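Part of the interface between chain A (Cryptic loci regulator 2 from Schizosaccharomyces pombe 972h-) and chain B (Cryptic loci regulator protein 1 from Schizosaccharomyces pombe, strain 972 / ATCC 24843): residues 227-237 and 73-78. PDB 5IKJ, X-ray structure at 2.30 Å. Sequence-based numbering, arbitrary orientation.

Chain A, residues 227-237: MFHECKDDTYT
Chain B, residues 73-78: LLIEGS

Most of the contact is between helices: chain A 227-237, widening to a pi-type turn at 233-237, where Tyr A236 N and Thr A237 N both bond Lys A232 O (2.6 and 2.9 Å); chain B 73-76, with Gly B77 following as loop. Register is set by two CA pairs: Lys A232 CA lies 5.3 Å from Ile B75 CA, and Tyr A236 CA lies 6.1 Å from Glu B76 CA.

Apolar packing centres on Ile B75 (chi1 -48°, chi2 -57°, both m), a knob among Phe A228, Cys A231, Lys A232 and Thr A235. Its CD1 lies 3.6 Å from Phe A228 CD1 (chi1 t, chi2 83°); its CG2 lies 3.6 Å from both Cys A231 SG (chi1 t) and Thr A235 OG1 (chi1 p), the latter donating to Cys A231 O at 3.0 Å.

The polar link is Lys A232, t, t, t, p: its CB points sideways, but the chain, extended through chi3 and turned at chi4 (67°), brings Lys A232 NZ to Ile B75 O, a 2.9 Å hydrogen bond. NZ also donates to water 1 (2.8 Å), which donates to Leu B74 O (2.9 Å), so one amine serves two carbonyls of the helix end.

At Gly B77, phi/psi 96/-9 ends the helix, although its N still bonds Leu B73 O (3.0 Å); a CB would jam against the preceding carbonyl.

Around the rings, Leu B74 O meets the Phe A228 edge (CE1, 3.7 Å), whereas Glu B76 O lies over a Tyr A236 face (chi1 t; CE1, 3.5 Å).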

ATOM      1  N   MET A 227       0.083  -3.653  -0.960  1.00 45.58           N
ATOM      2  CA  MET A 227       0.255  -2.563  -1.906  1.00 50.46           C
ATOM      3  C   MET A 227      -0.328  -1.286  -1.331  1.00 52.88           C
ATOM      4  O   MET A 227       0.278  -0.232  -1.420  1.00 48.00           O
ATOM      5  CB  MET A 227      -0.399  -2.866  -3.239  1.00 46.57           C
ATOM      6  CG  MET A 227      -0.226  -1.747  -4.242  1.00 47.66           C
ATOM      7  SD  MET A 227      -0.829  -2.187  -5.863  1.00 51.47           S
ATOM      8  CE  MET A 227      -2.528  -2.555  -5.484  1.00 48.10           C
ATOM      9  N   PHE A 228      -1.510  -1.383  -0.743  1.00 43.57           N
ATOM     10  CA  PHE A 228      -2.138  -0.216  -0.132  1.00 48.69           C
ATOM     11  C   PHE A 228      -1.212   0.423   0.893  1.00 50.42           C
ATOM     12  O   PHE A 228      -1.025   1.646   0.907  1.00 46.89           O
ATOM     13  CB  PHE A 228      -3.463  -0.612   0.521  1.00 45.26           C
ATOM     14  CG  PHE A 228      -4.017   0.433   1.447  1.00 49.52           C
ATOM     15  CD1 PHE A 228      -4.749   1.499   0.951  1.00 48.38           C
ATOM     16  CD2 PHE A 228      -3.805   0.351   2.814  1.00 52.60           C
ATOM     17  CE1 PHE A 228      -5.257   2.463   1.799  1.00 47.57           C
ATOM     18  CE2 PHE A 228      -4.311   1.313   3.667  1.00 54.22           C
ATOM     19  CZ  PHE A 228      -5.038   2.371   3.159  1.00 51.55           C
ATOM     20  N   HIS A 229      -0.615  -0.396   1.760  1.00 49.47           N
ATOM     21  CA  HIS A 229       0.243   0.140   2.810  1.00 45.75           C
ATOM     22  C   HIS A 229       1.588   0.598   2.262  1.00 43.52           C
ATOM     23  O   HIS A 229       2.193   1.527   2.812  1.00 49.67           O
ATOM     24  CB  HIS A 229       0.427  -0.901   3.910  1.00 46.96           C
ATOM     25  CG  HIS A 229      -0.760  -1.028   4.810  1.00 40.77           C
ATOM     26  ND1 HIS A 229      -1.134  -0.035   5.689  1.00 51.59           N
ATOM     27  CD2 HIS A 229      -1.667  -2.023   4.961  1.00 49.13           C
ATOM     28  CE1 HIS A 229      -2.216  -0.412   6.346  1.00 45.85           C
ATOM     29  NE2 HIS A 229      -2.559  -1.616   5.925  1.00 44.02           N
ATOM     30  N   GLU A 230       2.076  -0.030   1.192  1.00 43.61           N
ATOM     31  CA  GLU A 230       3.247   0.507   0.504  1.00 44.22           C
ATOM     32  C   GLU A 230       2.944   1.884  -0.071  1.00 47.72           C
ATOM     33  O   GLU A 230       3.777   2.796  -0.002  1.00 46.91           O
ATOM     34  CB  GLU A 230       3.693  -0.448  -0.604  1.00 36.29           C
ATOM     35  CG  GLU A 230       5.006  -0.058  -1.265  1.00 38.62           C
ATOM     36  CD  GLU A 230       5.363  -0.959  -2.429  1.00 53.70           C
ATOM     37  OE1 GLU A 230       4.809  -2.079  -2.506  1.00 44.48           O
ATOM     38  OE2 GLU A 230       6.194  -0.549  -3.268  1.00 42.41           O
ATOM     39  N   CYS A 231       1.751   2.050  -0.641  1.00 52.70           N
ATOM     40  CA  CYS A 231       1.326   3.350  -1.144  1.00 44.30           C
ATOM     41  C   CYS A 231       1.222   4.363  -0.012  1.00 38.56           C
ATOM     42  O   CYS A 231       1.782   5.463  -0.087  1.00 42.82           O
ATOM     43  CB  CYS A 231      -0.018   3.197  -1.854  1.00 54.97           C
ATOM     44  SG  CYS A 231      -0.634   4.693  -2.612  1.00 48.03           S
ATOM     45  N   LYS A 232       0.504   4.001   1.051  1.00 42.24           N
ATOM     46  CA  LYS A 232       0.335   4.904   2.183  1.00 49.24           C
ATOM     47  C   LYS A 232       1.682   5.319   2.761  1.00 50.15           C
ATOM     48  O   LYS A 232       1.885   6.488   3.106  1.00 55.54           O
ATOM     49  CB  LYS A 232      -0.526   4.231   3.251  1.00 44.39           C
ATOM     50  CG  LYS A 232      -1.066   5.170   4.314  1.00 45.63           C
ATOM     51  CD  LYS A 232      -2.013   4.436   5.253  1.00 48.25           C
ATOM     52  CE  LYS A 232      -2.476   5.315   6.406  1.00 48.50           C
ATOM     53  NZ  LYS A 232      -3.343   6.442   5.960  1.00 52.81           N
ATOM     54  N   ASP A 233       2.622   4.376   2.867  1.00 52.97           N
ATOM     55  CA  ASP A 233       3.927   4.707   3.428  1.00 43.78           C
ATOM     56  C   ASP A 233       4.715   5.623   2.500  1.00 44.25           C
ATOM     57  O   ASP A 233       5.408   6.535   2.964  1.00 43.96           O
ATOM     58  CB  ASP A 233       4.714   3.428   3.717  1.00 54.12           C
ATOM     59  CG  ASP A 233       4.090   2.594   4.821  1.00 48.00           C
ATOM     60  OD1 ASP A 233       3.229   3.122   5.556  1.00 54.11           O
ATOM     61  OD2 ASP A 233       4.464   1.410   4.955  1.00 57.08           O
ATOM     62  N   ASP A 234       4.615   5.405   1.186  1.00 43.42           N
ATOM     63  CA  ASP A 234       5.362   6.219   0.234  1.00 40.64           C
ATOM     64  C   ASP A 234       4.786   7.621   0.075  1.00 52.66           C
ATOM     65  O   ASP A 234       5.469   8.498  -0.466  1.00 45.92           O
ATOM     66  CB  ASP A 234       5.400   5.526  -1.131  1.00 46.69           C
ATOM     67  CG  ASP A 234       6.420   4.404  -1.188  1.00 51.04           C
ATOM     68  OD1 ASP A 234       6.988   4.053  -0.131  1.00 43.67           O
ATOM     69  OD2 ASP A 234       6.653   3.868  -2.292  1.00 47.95           O
ATOM     70  N   THR A 235       3.549   7.855   0.522  1.00 47.54           N
ATOM     71  CA  THR A 235       2.912   9.156   0.362  1.00 51.71           C
ATOM     72  C   THR A 235       2.399   9.765   1.659  1.00 51.21           C
ATOM     73  O   THR A 235       2.085  10.960   1.666  1.00 47.27           O
ATOM     74  CB  THR A 235       1.736   9.062  -0.624  1.00 41.79           C
ATOM     75  OG1 THR A 235       0.708   8.233  -0.071  1.00 41.33           O
ATOM     76  CG2 THR A 235       2.190   8.480  -1.957  1.00 46.08           C
ATOM     77  N   TYR A 236       2.309   9.000   2.749  1.00 47.41           N
ATOM     78  CA  TYR A 236       1.735   9.508   3.988  1.00 45.48           C
ATOM     79  C   TYR A 236       2.609   9.188   5.196  1.00 53.09           C
ATOM     80  O   TYR A 236       2.968  10.089   5.960  1.00 56.77           O
ATOM     81  CB  TYR A 236       0.326   8.936   4.181  1.00 42.51           C
ATOM     82  CG  TYR A 236      -0.289   9.213   5.534  1.00 49.40           C
ATOM     83  CD1 TYR A 236      -0.931  10.416   5.795  1.00 52.75           C
ATOM     84  CD2 TYR A 236      -0.241   8.264   6.545  1.00 51.71           C
ATOM     85  CE1 TYR A 236      -1.498  10.669   7.029  1.00 48.93           C
ATOM     86  CE2 TYR A 236      -0.805   8.508   7.781  1.00 54.50           C
ATOM     87  CZ  TYR A 236      -1.432   9.711   8.018  1.00 49.81           C
ATOM     88  OH  TYR A 236      -1.994   9.953   9.249  1.00 58.02           O
ATOM     89  N   THR A 237       2.969   7.915   5.375  1.00 52.13           N
ATOM     90  CA  THR A 237       3.621   7.493   6.613  1.00 55.86           C
ATOM     91  C   THR A 237       5.113   7.816   6.606  1.00 52.83           C
ATOM     92  O   THR A 237       5.609   8.531   7.484  1.00 52.36           O
ATOM     93  CB  THR A 237       3.400   5.995   6.833  1.00 53.11           C
ATOM     94  OG1 THR A 237       2.101   5.624   6.353  1.00 49.04           O
ATOM     95  CG2 THR A 237       3.497   5.658   8.311  1.00 55.32           C
TER
ATOM     96  N   LEU B  73      -7.457  10.042  -1.515  1.00 52.87           N
ATOM     97  CA  LEU B  73      -7.869  10.372  -0.156  1.00 53.32           C
ATOM     98  C   LEU B  73      -8.099   9.139   0.708  1.00 45.15           C
ATOM     99  O   LEU B  73      -8.018   9.243   1.936  1.00 51.01           O
ATOM    100  CB  LEU B  73      -9.135  11.233  -0.184  1.00 54.38           C
ATOM    101  CG  LEU B  73      -9.004  12.626  -0.807  1.00 48.81           C
ATOM    102  CD1 LEU B  73     -10.321  13.373  -0.681  1.00 52.48           C
ATOM    103  CD2 LEU B  73      -7.875  13.433  -0.173  1.00 52.72           C
ATOM    104  N   LEU B  74      -8.387   7.984   0.105  1.00 46.63           N
ATOM    105  CA  LEU B  74      -8.419   6.747   0.879  1.00 48.65           C
ATOM    106  C   LEU B  74      -7.023   6.354   1.340  1.00 49.65           C
ATOM    107  O   LEU B  74      -6.873   5.729   2.396  1.00 48.03           O
ATOM    108  CB  LEU B  74      -9.041   5.621   0.054  1.00 47.30           C
ATOM    109  CG  LEU B  74     -10.532   5.760  -0.256  1.00 60.90           C
ATOM    110  CD1 LEU B  74     -10.892   4.930  -1.477  1.00 69.51           C
ATOM    111  CD2 LEU B  74     -11.375   5.346   0.943  1.00 53.41           C
ATOM    112  N   ILE B  75      -5.997   6.712   0.566  1.00 44.87           N
ATOM    113  CA  ILE B  75      -4.621   6.473   0.988  1.00 44.94           C
ATOM    114  C   ILE B  75      -4.252   7.410   2.129  1.00 55.00           C
ATOM    115  O   ILE B  75      -3.592   7.008   3.095  1.00 49.90           O
ATOM    116  CB  ILE B  75      -3.659   6.640  -0.203  1.00 45.38           C
ATOM    117  CG1 ILE B  75      -4.153   5.868  -1.433  1.00 50.00           C
ATOM    118  CG2 ILE B  75      -2.259   6.190   0.182  1.00 51.48           C
ATOM    119  CD1 ILE B  75      -4.358   4.380  -1.209  1.00 43.24           C
ATOM    120  N   GLU B  76      -4.671   8.674   2.036  1.00 52.08           N
ATOM    121  CA  GLU B  76      -4.331   9.656   3.059  1.00 54.76           C
ATOM    122  C   GLU B  76      -5.026   9.356   4.380  1.00 51.85           C
ATOM    123  O   GLU B  76      -4.474   9.641   5.447  1.00 60.23           O
ATOM    124  CB  GLU B  76      -4.702  11.058   2.572  1.00 54.95           C
ATOM    125  CG  GLU B  76      -4.344  12.190   3.529  1.00 56.17           C
ATOM    126  CD  GLU B  76      -2.876  12.561   3.485  1.00 51.48           C
ATOM    127  OE1 GLU B  76      -2.158  12.054   2.599  1.00 55.75           O
ATOM    128  OE2 GLU B  76      -2.441  13.367   4.334  1.00 60.70           O
ATOM    129  N   GLY B  77      -6.227   8.783   4.331  1.00 54.35           N
ATOM    130  CA  GLY B  77      -7.024   8.549   5.515  1.00 51.70           C
ATOM    131  C   GLY B  77      -8.050   9.623   5.798  1.00 51.58           C
ATOM    132  O   GLY B  77      -8.884   9.435   6.692  1.00 54.40           O
ATOM    133  N   SER B  78      -8.012  10.741   5.068  1.00 55.81           N
ATOM    134  CA  SER B  78      -9.019  11.782   5.244  1.00 56.28           C
ATOM    135  C   SER B  78     -10.423  11.231   5.049  1.00 55.62           C
ATOM    136  O   SER B  78     -11.385  11.765   5.612  1.00 62.61           O
ATOM    137  CB  SER B  78      -8.764  12.925   4.263  1.00 53.23           C
ATOM    138  OG  SER B  78      -7.416  13.353   4.321  1.00 67.30           O
TER
HETATM  139  O   HOH W   1      -5.745   5.457   5.032  1.00 47.04           O